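Local coordinates for uncharacterized protein MTH_862 (Methanothermobacter thermautotrophicus, PDB 2R47), which is of unknown function but belongs to the DUF2124 family of uncharacterised proteins conserved in archaea, at residues A[29-34]-A[89-94]; A[58-63]-A[104-109]; A[65-70]-A[77-82]. All blocks are in the same frame, centred on the assembly; numbering follows the deposited sequence. Where two conformers were deposited one is given.

Contact 1 of 3, residues A[29-34]-A[89-94]; sequences IGFAGV and VLLGGL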
ATOM      1  N   ILE A  29       5.006 -15.323  -8.307  1.00 17.63           N
ATOM      2  CA  ILE A  29       4.741 -15.014  -6.906  0.60 16.83           C
ATOM      3  C   ILE A  29       3.243 -14.872  -6.679  1.00 15.65           C
ATOM      4  O   ILE A  29       2.534 -14.289  -7.495  1.00 15.40           O
ATOM      5  CB  ILE A  29       5.460 -13.726  -6.476  0.60 17.00           C
ATOM      6  CG1 ILE A  29       6.973 -13.870  -6.684  0.60 19.20           C
ATOM      7  CG2 ILE A  29       5.172 -13.404  -4.969  0.60 16.37           C
ATOM      8  CD1 ILE A  29       7.746 -12.591  -6.436  0.60 19.76           C
ATOM      9  N   GLY A  30       2.777 -15.410  -5.564  1.00 14.00           N
ATOM     10  CA  GLY A  30       1.374 -15.333  -5.161  1.00 13.74           C
ATOM     11  C   GLY A  30       1.371 -14.548  -3.875  1.00 14.32           C
ATOM     12  O   GLY A  30       2.193 -14.815  -3.017  1.00 15.19           O
ATOM     13  N   PHE A  31       0.495 -13.554  -3.771  1.00 13.96           N
ATOM     14  CA  PHE A  31       0.331 -12.794  -2.498  1.00 13.70           C
ATOM     15  C   PHE A  31      -1.051 -13.138  -1.986  1.00 14.42           C
ATOM     16  O   PHE A  31      -1.992 -12.932  -2.727  1.00 15.82           O
ATOM     17  CB  PHE A  31       0.393 -11.280  -2.778  1.00 13.01           C
ATOM     18  CG  PHE A  31       1.740 -10.811  -3.309  1.00 13.54           C
ATOM     19  CD1 PHE A  31       2.712 -10.334  -2.446  1.00 14.01           C
ATOM     20  CD2 PHE A  31       1.995 -10.797  -4.694  1.00 15.32           C
ATOM     21  CE1 PHE A  31       3.942  -9.861  -2.926  1.00 16.19           C
ATOM     22  CE2 PHE A  31       3.241 -10.331  -5.194  1.00 13.36           C
ATOM     23  CZ  PHE A  31       4.205  -9.871  -4.298  1.00 14.69           C
ATOM     24  N   ALA A  32      -1.153 -13.646  -0.751  1.00 14.41           N
ATOM     25  CA  ALA A  32      -2.454 -14.022  -0.170  1.00 14.84           C
ATOM     26  C   ALA A  32      -2.739 -13.086   0.985  1.00 14.22           C
ATOM     27  O   ALA A  32      -1.925 -12.936   1.898  1.00 13.74           O
ATOM     28  CB  ALA A  32      -2.419 -15.463   0.313  1.00 14.86           C
ATOM     29  N   GLY A  33      -3.893 -12.449   0.955  1.00 15.12           N
ATOM     30  CA  GLY A  33      -4.228 -11.577   2.079  1.00 14.54           C
ATOM     31  C   GLY A  33      -5.689 -11.181   2.114  1.00 15.09           C
ATOM     32  O   GLY A  33      -6.475 -11.495   1.210  1.00 15.35           O
ATOM     33  N   VAL A  34      -6.032 -10.445   3.155  1.00 13.67           N
ATOM     34  CA  VAL A  34      -7.400  -9.961   3.308  1.00 14.91           C
ATOM     35  C   VAL A  34      -7.702  -8.816   2.329  1.00 14.62           C
ATOM     36  O   VAL A  34      -7.038  -7.782   2.343  1.00 15.11           O
ATOM     37  CB  VAL A  34      -7.588  -9.470   4.723  1.00 14.05           C
ATOM     38  CG1 VAL A  34      -9.036  -8.984   4.903  1.00 14.83           C
ATOM     39  CG2 VAL A  34      -7.276 -10.606   5.677  1.00 13.89           C
ATOM     40  N   VAL A  89       3.541 -15.610  -0.744  1.00 13.75           N
ATOM     41  CA  VAL A  89       3.748 -14.588   0.257  1.00 14.05           C
ATOM     42  C   VAL A  89       2.428 -14.417   1.026  1.00 13.45           C
ATOM     43  O   VAL A  89       1.396 -13.955   0.471  1.00 15.06           O
ATOM     44  CB  VAL A  89       4.206 -13.210  -0.397  1.00 13.38           C
ATOM     45  CG1 VAL A  89       4.438 -12.141   0.723  1.00 15.10           C
ATOM     46  CG2 VAL A  89       5.441 -13.412  -1.351  1.00 16.43           C
ATOM     47  N   LEU A  90       2.446 -14.785   2.298  1.00 12.73           N
ATOM     48  CA  LEU A  90       1.288 -14.550   3.170  1.00 13.88           C
ATOM     49  C   LEU A  90       1.397 -13.126   3.720  1.00 14.56           C
ATOM     50  O   LEU A  90       2.464 -12.729   4.238  1.00 16.16           O
ATOM     51  CB  LEU A  90       1.287 -15.541   4.347  1.00 13.79           C
ATOM     52  CG  LEU A  90       1.322 -17.027   3.922  1.00 14.85           C
ATOM     53  CD1 LEU A  90       1.270 -17.942   5.252  1.00 14.19           C
ATOM     54  CD2 LEU A  90       0.220 -17.338   2.907  1.00 14.47           C
ATOM     55  N   LEU A  91       0.292 -12.390   3.654  1.00 15.41           N
ATOM     56  CA  LEU A  91       0.217 -11.024   4.174  1.00 14.99           C
ATOM     57  C   LEU A  91      -0.310 -11.030   5.594  1.00 16.61           C
ATOM     58  O   LEU A  91      -1.109 -11.921   5.978  1.00 17.00           O
ATOM     59  CB  LEU A  91      -0.610 -10.131   3.204  1.00 15.09           C
ATOM     60  CG  LEU A  91       0.052 -10.129   1.801  1.00 15.36           C
ATOM     61  CD1 LEU A  91      -0.859  -9.375   0.799  1.00 14.94           C
ATOM     62  CD2 LEU A  91       1.438  -9.467   1.780  1.00 18.60           C
ATOM     63  N   GLY A  92       0.164 -10.068   6.407  1.00 17.27           N
ATOM     64  CA  GLY A  92      -0.128 -10.084   7.825  1.00 18.13           C
ATOM     65  C   GLY A  92      -1.597 -10.153   8.254  1.00 18.30           C
ATOM     66  O   GLY A  92      -1.913 -10.744   9.302  1.00 19.39           O
ATOM     67  N   GLY A  93      -2.476  -9.533   7.479  1.00 19.60           N
ATOM     68  CA  GLY A  93      -3.912  -9.529   7.761  1.00 19.28           C
ATOM     69  C   GLY A  93      -4.476 -10.925   7.907  1.00 19.90           C
ATOM     70  O   GLY A  93      -5.459 -11.118   8.635  1.00 20.32           O
ATOM     71  N   LEU A  94      -3.873 -11.922   7.241  1.00 19.09           N
ATOM     72  CA  LEU A  94      -4.391 -13.309   7.369  1.00 19.51           C
ATOM     73  C   LEU A  94      -4.354 -13.822   8.807  1.00 20.07           C
ATOM     74  O   LEU A  94      -5.106 -14.759   9.167  1.00 17.87           O
ATOM     75  CB  LEU A  94      -3.600 -14.284   6.520  1.00 18.95           C
ATOM     76  CG  LEU A  94      -3.709 -14.130   4.997  1.00 18.63           C
ATOM     77  CD1 LEU A  94      -2.863 -15.195   4.273  1.00 16.89           C
ATOM     78  CD2 LEU A  94      -5.154 -14.247   4.594  1.00 19.20           C
TER
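Three backbone hydrogen bonds tie 29-34 to 89-94, and all of them run nearly along the C=O axis of the acceptor. Val89 N gives to Gly30 O at 2.8 Å with an almost straight N-H. Ala32 N gives to Val89 O at 2.8 Å. Leu91 N closes the series on Ala32 O at 2.9 Å, a little more bent than the first. This is a parallel pair in the middle of the mixed sheet: Phe31 sits beside Val89 on one face, Ala32 beside Leu90 on the other, with the strand axes 21° apart. On the Phe31 face, the ring and Val89 run side by side, CD1 of Phe31 lying 3.8 Å from Val89 CB, while Leu91 CD2 comes to the ring edge. CG2 of Ile29 lies over one face of that ring toward its rim and also meets Val89 CG2 at 3.6 Å. Helix 40-48 packs on this face through Ala42, Phe45 and Ala46. On the other face the Ala32 methyl is met by two leucines, Leu90 CD2 and Leu94 CD1, the latter at 4.0 Å from Ala32 CB. Leu94 belongs to the 3-10 turn that ends strand 88-91, its N hydrogen-bonded to Leu91 O. Just past the strand ends lies the modified residue OCS at position 38. Backbone polarity is thus spent within the sheet where side chains are wholly apolar, and at the C-terminal ends of the strands Val34 N, and more weakly Gly93 N, donate to the sulfonate of that oxidised cysteine, which is probably anionic.

Contact 2 of 3, residues A[58-63]-A[104-109]; sequences PNTDFS and EDVKKL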
ATOM      1  N   PRO A  58      -7.249 -13.857  -2.671  1.00 16.90           N
ATOM      2  CA  PRO A  58      -8.049 -13.275  -1.611  1.00 16.87           C
ATOM      3  C   PRO A  58      -8.300 -14.279  -0.478  1.00 17.84           C
ATOM      4  O   PRO A  58      -8.802 -15.391  -0.699  1.00 17.52           O
ATOM      5  CB  PRO A  58      -9.342 -12.878  -2.329  1.00 18.36           C
ATOM      6  CG  PRO A  58      -9.522 -13.940  -3.401  1.00 16.41           C
ATOM      7  CD  PRO A  58      -8.073 -14.211  -3.859  1.00 16.96           C
ATOM      8  N   ASN A  59      -7.962 -13.864   0.741  1.00 18.75           N
ATOM      9  CA  ASN A  59      -8.060 -14.723   1.918  1.00 18.36           C
ATOM     10  C   ASN A  59      -7.294 -16.006   1.664  1.00 19.30           C
ATOM     11  O   ASN A  59      -6.121 -15.943   1.419  1.00 18.19           O
ATOM     12  CB  ASN A  59      -9.539 -14.942   2.294  1.00 19.08           C
ATOM     13  CG  ASN A  59     -10.207 -13.647   2.722  1.00 17.95           C
ATOM     14  OD1 ASN A  59      -9.719 -12.956   3.614  1.00 18.92           O
ATOM     15  ND2 ASN A  59     -11.252 -13.264   2.022  1.00 17.67           N
ATOM     16  N   THR A  60      -7.936 -17.184   1.740  1.00 19.54           N
ATOM     17  CA  THR A  60      -7.192 -18.406   1.396  1.00 20.54           C
ATOM     18  C   THR A  60      -7.857 -19.101   0.186  1.00 21.63           C
ATOM     19  O   THR A  60      -7.753 -20.307   0.021  1.00 22.72           O
ATOM     20  CB  THR A  60      -7.065 -19.372   2.604  1.00 21.79           C
ATOM     21  OG1 THR A  60      -8.377 -19.710   3.073  1.00 21.69           O
ATOM     22  CG2 THR A  60      -6.279 -18.717   3.754  1.00 19.42           C
ATOM     23  N   ASP A  61      -8.540 -18.324  -0.645  1.00 21.13           N
ATOM     24  CA  ASP A  61      -9.267 -18.882  -1.774  1.00 22.08           C
ATOM     25  C   ASP A  61      -8.477 -18.791  -3.070  1.00 20.92           C
ATOM     26  O   ASP A  61      -8.687 -17.891  -3.861  1.00 20.04           O
ATOM     27  CB  ASP A  61     -10.613 -18.191  -1.942  1.00 22.07           C
ATOM     28  CG  ASP A  61     -11.540 -18.945  -2.870  1.00 25.92           C
ATOM     29  OD1 ASP A  61     -11.121 -19.968  -3.477  1.00 30.17           O
ATOM     30  OD2 ASP A  61     -12.701 -18.522  -2.965  1.00 29.45           O
ATOM     31  N   PHE A  62      -7.662 -19.811  -3.309  1.00 21.18           N
ATOM     32  CA  PHE A  62      -6.826 -19.919  -4.500  1.00 21.16           C
ATOM     33  C   PHE A  62      -7.628 -19.884  -5.798  1.00 20.89           C
ATOM     34  O   PHE A  62      -7.203 -19.311  -6.791  1.00 19.49           O
ATOM     35  CB  PHE A  62      -6.049 -21.215  -4.337  1.00 22.59           C
ATOM     36  CG  PHE A  62      -5.036 -21.472  -5.368  1.00 25.20           C
ATOM     37  CD1 PHE A  62      -4.137 -20.474  -5.761  1.00 25.45           C
ATOM     38  CD2 PHE A  62      -4.915 -22.766  -5.918  1.00 26.29           C
ATOM     39  CE1 PHE A  62      -3.136 -20.743  -6.709  1.00 26.23           C
ATOM     40  CE2 PHE A  62      -3.915 -23.043  -6.876  1.00 28.37           C
ATOM     41  CZ  PHE A  62      -3.048 -22.022  -7.280  1.00 27.92           C
ATOM     42  N   SER A  63      -8.814 -20.498  -5.790  1.00 21.31           N
ATOM     43  CA  SER A  63      -9.675 -20.515  -6.969  1.00 21.37           C
ATOM     44  C   SER A  63     -10.116 -19.128  -7.426  1.00 20.96           C
ATOM     45  O   SER A  63     -10.436 -18.962  -8.616  1.00 20.71           O
ATOM     46  CB  SER A  63     -10.898 -21.433  -6.747  1.00 22.49           C
ATOM     47  OG  SER A  63     -11.876 -20.794  -5.918  1.00 24.15           O
ATOM     48  N   GLU A 104      -5.718 -23.961   9.632  1.00 26.18           N
ATOM     49  CA  GLU A 104      -5.841 -25.100   8.733  0.60 26.31           C
ATOM     50  C   GLU A 104      -6.194 -24.693   7.303  1.00 25.44           C
ATOM     51  O   GLU A 104      -5.729 -25.362   6.377  1.00 24.95           O
ATOM     52  CB  GLU A 104      -6.762 -26.197   9.280  0.60 26.49           C
ATOM     53  CG  GLU A 104      -6.208 -26.922  10.527  0.60 29.66           C
ATOM     54  CD  GLU A 104      -4.840 -27.603  10.340  0.60 33.32           C
ATOM     55  OE1 GLU A 104      -4.601 -28.229   9.277  0.60 34.95           O
ATOM     56  OE2 GLU A 104      -4.011 -27.517  11.282  0.60 33.42           O
ATOM     57  N   ASP A 105      -6.949 -23.603   7.107  1.00 24.29           N
ATOM     58  CA  ASP A 105      -7.251 -23.105   5.758  1.00 24.99           C
ATOM     59  C   ASP A 105      -5.991 -22.515   5.142  1.00 24.71           C
ATOM     60  O   ASP A 105      -5.776 -22.605   3.918  1.00 23.14           O
ATOM     61  CB  ASP A 105      -8.369 -22.058   5.747  1.00 25.37           C
ATOM     62  CG  ASP A 105      -9.758 -22.660   6.026  1.00 28.00           C
ATOM     63  OD1 ASP A 105     -10.054 -23.804   5.624  1.00 31.20           O
ATOM     64  OD2 ASP A 105     -10.552 -21.961   6.669  1.00 33.14           O
ATOM     65  N   VAL A 106      -5.176 -21.897   5.998  1.00 24.21           N
ATOM     66  CA  VAL A 106      -3.860 -21.374   5.566  1.00 23.93           C
ATOM     67  C   VAL A 106      -2.925 -22.505   5.140  1.00 24.15           C
ATOM     68  O   VAL A 106      -2.273 -22.413   4.109  1.00 23.24           O
ATOM     69  CB  VAL A 106      -3.196 -20.454   6.638  1.00 24.13           C
ATOM     70  CG1 VAL A 106      -1.779 -20.101   6.232  1.00 23.77           C
ATOM     71  CG2 VAL A 106      -4.029 -19.149   6.820  1.00 23.61           C
ATOM     72  N   LYS A 107      -2.856 -23.572   5.919  1.00 24.02           N
ATOM     73  CA  LYS A 107      -1.998 -24.689   5.548  1.00 23.65           C
ATOM     74  C   LYS A 107      -2.472 -25.369   4.274  1.00 23.70           C
ATOM     75  O   LYS A 107      -1.655 -25.892   3.502  1.00 23.78           O
ATOM     76  CB  LYS A 107      -1.900 -25.708   6.674  1.00 23.58           C
ATOM     77  CG  LYS A 107      -1.202 -25.226   7.905  1.00 24.93           C
ATOM     78  CD  LYS A 107      -1.384 -26.351   8.934  1.00 28.22           C
ATOM     79  CE  LYS A 107      -0.765 -26.050  10.233  1.00 31.77           C
ATOM     80  NZ  LYS A 107      -1.219 -27.090  11.223  1.00 35.29           N
ATOM     81  N   LYS A 108      -3.787 -25.393   4.061  1.00 23.72           N
ATOM     82  CA  LYS A 108      -4.328 -25.975   2.825  1.00 23.31           C
ATOM     83  C   LYS A 108      -3.945 -25.090   1.645  1.00 22.48           C
ATOM     84  O   LYS A 108      -3.656 -25.585   0.563  1.00 22.80           O
ATOM     85  CB  LYS A 108      -5.850 -26.091   2.885  1.00 23.39           C
ATOM     86  CG  LYS A 108      -6.443 -26.681   1.610  1.00 26.09           C
ATOM     87  CD  LYS A 108      -6.211 -28.195   1.544  1.00 32.71           C
ATOM     88  CE  LYS A 108      -6.762 -28.804   0.245  1.00 38.26           C
ATOM     89  NZ  LYS A 108      -8.006 -28.104  -0.223  1.00 39.65           N
ATOM     90  N   LEU A 109      -3.986 -23.778   1.843  1.00 22.69           N
ATOM     91  CA  LEU A 109      -3.517 -22.838   0.796  1.00 22.62           C
ATOM     92  C   LEU A 109      -2.076 -23.111   0.427  1.00 22.79           C
ATOM     93  O   LEU A 109      -1.721 -23.109  -0.748  1.00 23.50           O
ATOM     94  CB  LEU A 109      -3.642 -21.386   1.259  1.00 22.33           C
ATOM     95  CG  LEU A 109      -3.129 -20.382   0.226  1.00 23.62           C
ATOM     96  CD1 LEU A 109      -3.958 -20.399  -1.093  1.00 22.54           C
ATOM     97  CD2 LEU A 109      -3.060 -18.976   0.822  1.00 26.29           C
TER
HETATM   98  O   HOH W   1      -7.280 -22.967   1.826  1.00 36.89           O
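Thr60 carries this contact, and its torsion decides what each branch meets. With chi1 at 58°, Thr60 OG1 takes the crowded position between the backbone N and the carbonyl carbon and lies 3.6 Å from Asp105 CB. Thr60 CG2, anti to the carbonyl carbon, goes instead to Val106 CG2, touching it at 3.8 Å; both neighbours are crossed at about a right angle. Thr60 CB sits over the helix backbone, 3.7 Å from Asp105 O. Leu109, one turn further on, has CG anti to the backbone N, and chi1 178° with chi2 64° puts Leu109 CD1 3.9 Å from Phe62 CB and near the carbonyl of Thr60. Phe62 CB points toward the helix to make that contact, while CG is anti to its own N. The loop makes a type II' beta turn from Pro58 to Asp61, closed by Asp61 N on Pro58 O; it follows strand 53-58 and leans on helix 103-113, whose Val106 and Leu109 also pack on Leu90 and Leu88 of strand 88-91. Polar contact between the segments runs through water 1, which donates to Asp105 O at 2.6 Å and to Thr60 O at 3.2 Å. An alanine at Thr60 would remove both OG1 and CG2, and would probably loosen the packing on Val106 and Asp105. Beyond the turn, Asp61 points away from the helix, and Asp61 OD1 accepts Ser63 OG at 2.7 Å from above the carboxylate plane, with a weak bond from Ser63 N to the same oxygen.

Contact 3 of 3, residues A[65-70]-A[77-82]; sequences ARKLEV and LGEISP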
ATOM      1  N   ALA A  65      -8.030 -16.473  -7.213  1.00 18.17           N
ATOM      2  CA  ALA A  65      -6.817 -15.684  -7.460  1.00 16.84           C
ATOM      3  C   ALA A  65      -6.915 -14.957  -8.791  1.00 16.80           C
ATOM      4  O   ALA A  65      -7.501 -15.486  -9.748  1.00 15.56           O
ATOM      5  CB  ALA A  65      -5.592 -16.562  -7.403  1.00 17.64           C
ATOM      6  N   ARG A  66      -6.382 -13.731  -8.833  1.00 16.06           N
ATOM      7  CA  ARG A  66      -6.370 -12.925 -10.055  0.60 16.61           C
ATOM      8  C   ARG A  66      -4.969 -12.442 -10.374  1.00 17.08           C
ATOM      9  O   ARG A  66      -4.142 -12.172  -9.448  1.00 17.27           O
ATOM     10  CB  ARG A  66      -7.330 -11.717  -9.937  0.60 16.80           C
ATOM     11  CG  ARG A  66      -8.801 -12.135  -9.993  0.60 17.02           C
ATOM     12  CD  ARG A  66      -9.728 -10.956 -10.168  0.60 16.21           C
ATOM     13  NE  ARG A  66     -11.091 -11.417 -10.420  0.60 17.02           N
ATOM     14  CZ  ARG A  66     -11.679 -11.505 -11.611  0.60 17.87           C
ATOM     15  NH1 ARG A  66     -11.050 -11.148 -12.730  0.60 15.14           N
ATOM     16  NH2 ARG A  66     -12.935 -11.950 -11.672  0.60 19.24           N
ATOM     17  N   LYS A  67      -4.685 -12.297 -11.671  1.00 17.37           N
ATOM     18  CA  LYS A  67      -3.402 -11.714 -12.060  1.00 18.53           C
ATOM     19  C   LYS A  67      -3.260 -10.293 -11.492  1.00 18.59           C
ATOM     20  O   LYS A  67      -4.216  -9.526 -11.476  1.00 18.58           O
ATOM     21  CB  LYS A  67      -3.262 -11.656 -13.590  1.00 18.40           C
ATOM     22  CG  LYS A  67      -3.360 -13.041 -14.222  1.00 20.82           C
ATOM     23  CD  LYS A  67      -3.053 -13.034 -15.727  1.00 21.35           C
ATOM     24  CE  LYS A  67      -3.367 -14.432 -16.287  1.00 27.48           C
ATOM     25  NZ  LYS A  67      -2.907 -14.567 -17.712  1.00 30.28           N
ATOM     26  N   LEU A  68      -2.027  -9.960 -11.120  1.00 18.94           N
ATOM     27  CA  LEU A  68      -1.604  -8.614 -10.772  1.00 18.79           C
ATOM     28  C   LEU A  68      -0.860  -8.093 -11.978  1.00 19.67           C
ATOM     29  O   LEU A  68       0.271  -8.517 -12.253  1.00 20.38           O
ATOM     30  CB  LEU A  68      -0.712  -8.662  -9.522  1.00 19.12           C
ATOM     31  CG  LEU A  68      -1.436  -8.885  -8.185  1.00 17.11           C
ATOM     32  CD1 LEU A  68      -0.395  -9.230  -7.095  1.00 16.04           C
ATOM     33  CD2 LEU A  68      -2.251  -7.694  -7.768  1.00 18.40           C
ATOM     34  N   GLU A  69      -1.524  -7.221 -12.725  1.00 20.13           N
ATOM     35  CA  GLU A  69      -1.028  -6.754 -14.027  0.60 21.76           C
ATOM     36  C   GLU A  69      -0.659  -5.269 -14.037  1.00 20.59           C
ATOM     37  O   GLU A  69      -1.387  -4.449 -13.478  1.00 19.18           O
ATOM     38  CB  GLU A  69      -2.082  -7.047 -15.104  0.60 22.12           C
ATOM     39  CG  GLU A  69      -2.172  -8.554 -15.408  0.60 25.19           C
ATOM     40  CD  GLU A  69      -3.079  -8.909 -16.576  0.60 25.19           C
ATOM     41  OE1 GLU A  69      -3.912  -8.078 -17.010  0.60 32.47           O
ATOM     42  OE2 GLU A  69      -2.971 -10.050 -17.050  0.60 29.76           O
ATOM     43  N   VAL A  70       0.444  -4.925 -14.703  1.00 21.22           N
ATOM     44  CA  VAL A  70       0.852  -3.513 -14.776  1.00 22.17           C
ATOM     45  C   VAL A  70       0.064  -2.757 -15.864  1.00 22.11           C
ATOM     46  O   VAL A  70       0.019  -3.159 -17.016  1.00 21.65           O
ATOM     47  CB  VAL A  70       2.385  -3.337 -14.965  1.00 23.91           C
ATOM     48  CG1 VAL A  70       2.727  -1.837 -15.041  1.00 24.96           C
ATOM     49  CG2 VAL A  70       3.136  -3.938 -13.797  1.00 25.54           C
ATOM     50  N   LEU A  77      -5.839  -5.590 -10.784  1.00 22.68           N
ATOM     51  CA  LEU A  77      -6.268  -6.983 -10.833  1.00 22.33           C
ATOM     52  C   LEU A  77      -6.798  -7.336 -12.208  1.00 23.56           C
ATOM     53  O   LEU A  77      -7.535  -6.564 -12.809  1.00 24.48           O
ATOM     54  CB  LEU A  77      -7.283  -7.254  -9.731  1.00 23.18           C
ATOM     55  CG  LEU A  77      -6.761  -7.182  -8.295  1.00 23.47           C
ATOM     56  CD1 LEU A  77      -7.932  -7.184  -7.321  1.00 26.08           C
ATOM     57  CD2 LEU A  77      -5.869  -8.371  -8.010  1.00 24.98           C
ATOM     58  N   GLY A  78      -6.367  -8.486 -12.723  1.00 21.70           N
ATOM     59  CA  GLY A  78      -6.682  -8.919 -14.069  1.00 22.75           C
ATOM     60  C   GLY A  78      -7.606 -10.134 -14.038  1.00 21.38           C
ATOM     61  O   GLY A  78      -8.476 -10.232 -13.171  1.00 21.43           O
ATOM     62  N   GLU A  79      -7.398 -11.090 -14.936  1.00 22.45           N
ATOM     63  CA  GLU A  79      -8.329 -12.247 -14.938  1.00 22.91           C
ATOM     64  C   GLU A  79      -8.035 -13.261 -13.843  1.00 23.27           C
ATOM     65  O   GLU A  79      -6.943 -13.275 -13.258  1.00 22.77           O
ATOM     66  CB  GLU A  79      -8.339 -12.941 -16.292  1.00 25.17           C
ATOM     67  CG  GLU A  79      -7.068 -13.636 -16.627  1.00 29.17           C
ATOM     68  CD  GLU A  79      -7.087 -14.176 -18.071  1.00 39.08           C
ATOM     69  OE1 GLU A  79      -8.131 -14.020 -18.768  1.00 44.75           O
ATOM     70  OE2 GLU A  79      -6.065 -14.741 -18.490  1.00 40.13           O
ATOM     71  N   ILE A  80      -9.008 -14.114 -13.567  1.00 22.39           N
ATOM     72  CA  ILE A  80      -8.821 -15.236 -12.640  1.00 22.98           C
ATOM     73  C   ILE A  80      -7.681 -16.131 -13.148  1.00 22.58           C
ATOM     74  O   ILE A  80      -7.599 -16.433 -14.350  1.00 22.32           O
ATOM     75  CB  ILE A  80     -10.146 -16.088 -12.506  1.00 23.76           C
ATOM     76  CG1 ILE A  80     -11.271 -15.294 -11.813  1.00 24.25           C
ATOM     77  CG2 ILE A  80      -9.880 -17.426 -11.806  1.00 23.60           C
ATOM     78  CD1 ILE A  80     -11.117 -15.124 -10.335  1.00 24.05           C
ATOM     79  N   SER A  81      -6.816 -16.574 -12.233  1.00 21.08           N
ATOM     80  CA  SER A  81      -5.571 -17.238 -12.595  1.00 21.86           C
ATOM     81  C   SER A  81      -5.051 -18.092 -11.446  1.00 21.21           C
ATOM     82  O   SER A  81      -4.141 -17.679 -10.751  1.00 20.46           O
ATOM     83  CB  SER A  81      -4.518 -16.196 -13.063  1.00 22.71           C
ATOM     84  OG  SER A  81      -3.338 -16.829 -13.568  1.00 24.26           O
ATOM     85  N   PRO A  82      -5.654 -19.284 -11.217  1.00 21.48           N
ATOM     86  CA  PRO A  82      -5.279 -20.105 -10.072  1.00 22.10           C
ATOM     87  C   PRO A  82      -4.073 -21.001 -10.440  1.00 22.87           C
ATOM     88  O   PRO A  82      -4.144 -22.221 -10.353  1.00 24.64           O
ATOM     89  CB  PRO A  82      -6.558 -20.922  -9.810  1.00 23.77           C
ATOM     90  CG  PRO A  82      -7.146 -21.164 -11.184  1.00 21.20           C
ATOM     91  CD  PRO A  82      -6.759 -19.900 -11.997  1.00 23.38           C
TER
HETATM   92  O   HOH W   2      -5.654 -10.516 -16.878  1.00 38.67           O
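Backbone hydrogen bonds join strands 66-71 and 74-78 as an antiparallel hairpin. Gly78 N gives to Lys67 O at 2.7 Å and Lys67 N to Glu79 O at 2.9 Å, both in the carbonyl plane. After the chain has turned its corner at Glu79, Ser81 N still reaches Ala65 O, at 2.8 Å and from above the carbonyl plane. Arg66 with Ile80 and Leu68 with Leu77 are non-hydrogen-bonded pairs, and the register slips by one residue between them, a beta bulge.

Among the charged groups, the Arg66 chain, extended from CG to NE, runs across Gly78, and Arg66 NH1 donates to a lone pair of Gly78 O at 2.8 Å, the acceptor lying in the guanidinium plane. Ile80 CG1 lies over one face of the Arg66 guanidinium, toward the rim, 3.7 Å above the plane. Lys67 and Glu79 extend side by side and form a salt bridge whose hydrogen bond, Lys67 NZ to Glu79 OE2 at 3.3 Å, is weak. Water 2 accepts from Glu79 N and donates weakly to Glu69 OE2.

Among apolar contacts, Leu68 CD2 meets Leu77 CD2 at 3.7 Å, and Lys67 CG lies against Ser81 CB.

Strand 66-71 stands between the outermost strand of this chain, 74-78, and strand 53-58, with Leu68 packed on Gln43 and Ala46 of helix 40-48, while Tyr73 of the second subunit packs on Arg66, Leu77 and Ile80.

How the contacts relate
The centre of contact 1 lies about 4 Å from the centre of the chain, with the centre of contact 2 about 10 Å from it and that of contact 3 about 14 Å; contacts 2 and 3 are about 16 Å apart, centre to centre. Contact 2 meets the end of contact 1 where Asn59 N approaches Gly33 O at 2.8 Å, probably a hydrogen bond, and where Leu109 CD2 packs on Ala32 CB at 3.6 Å. Contact 3 reaches contact 1 within the same sheet, Leu68 CD1 resting on Phe31 CD2. The loop after Thr60 also bridges outward to contact 3, through Phe62 CZ against Pro82 O.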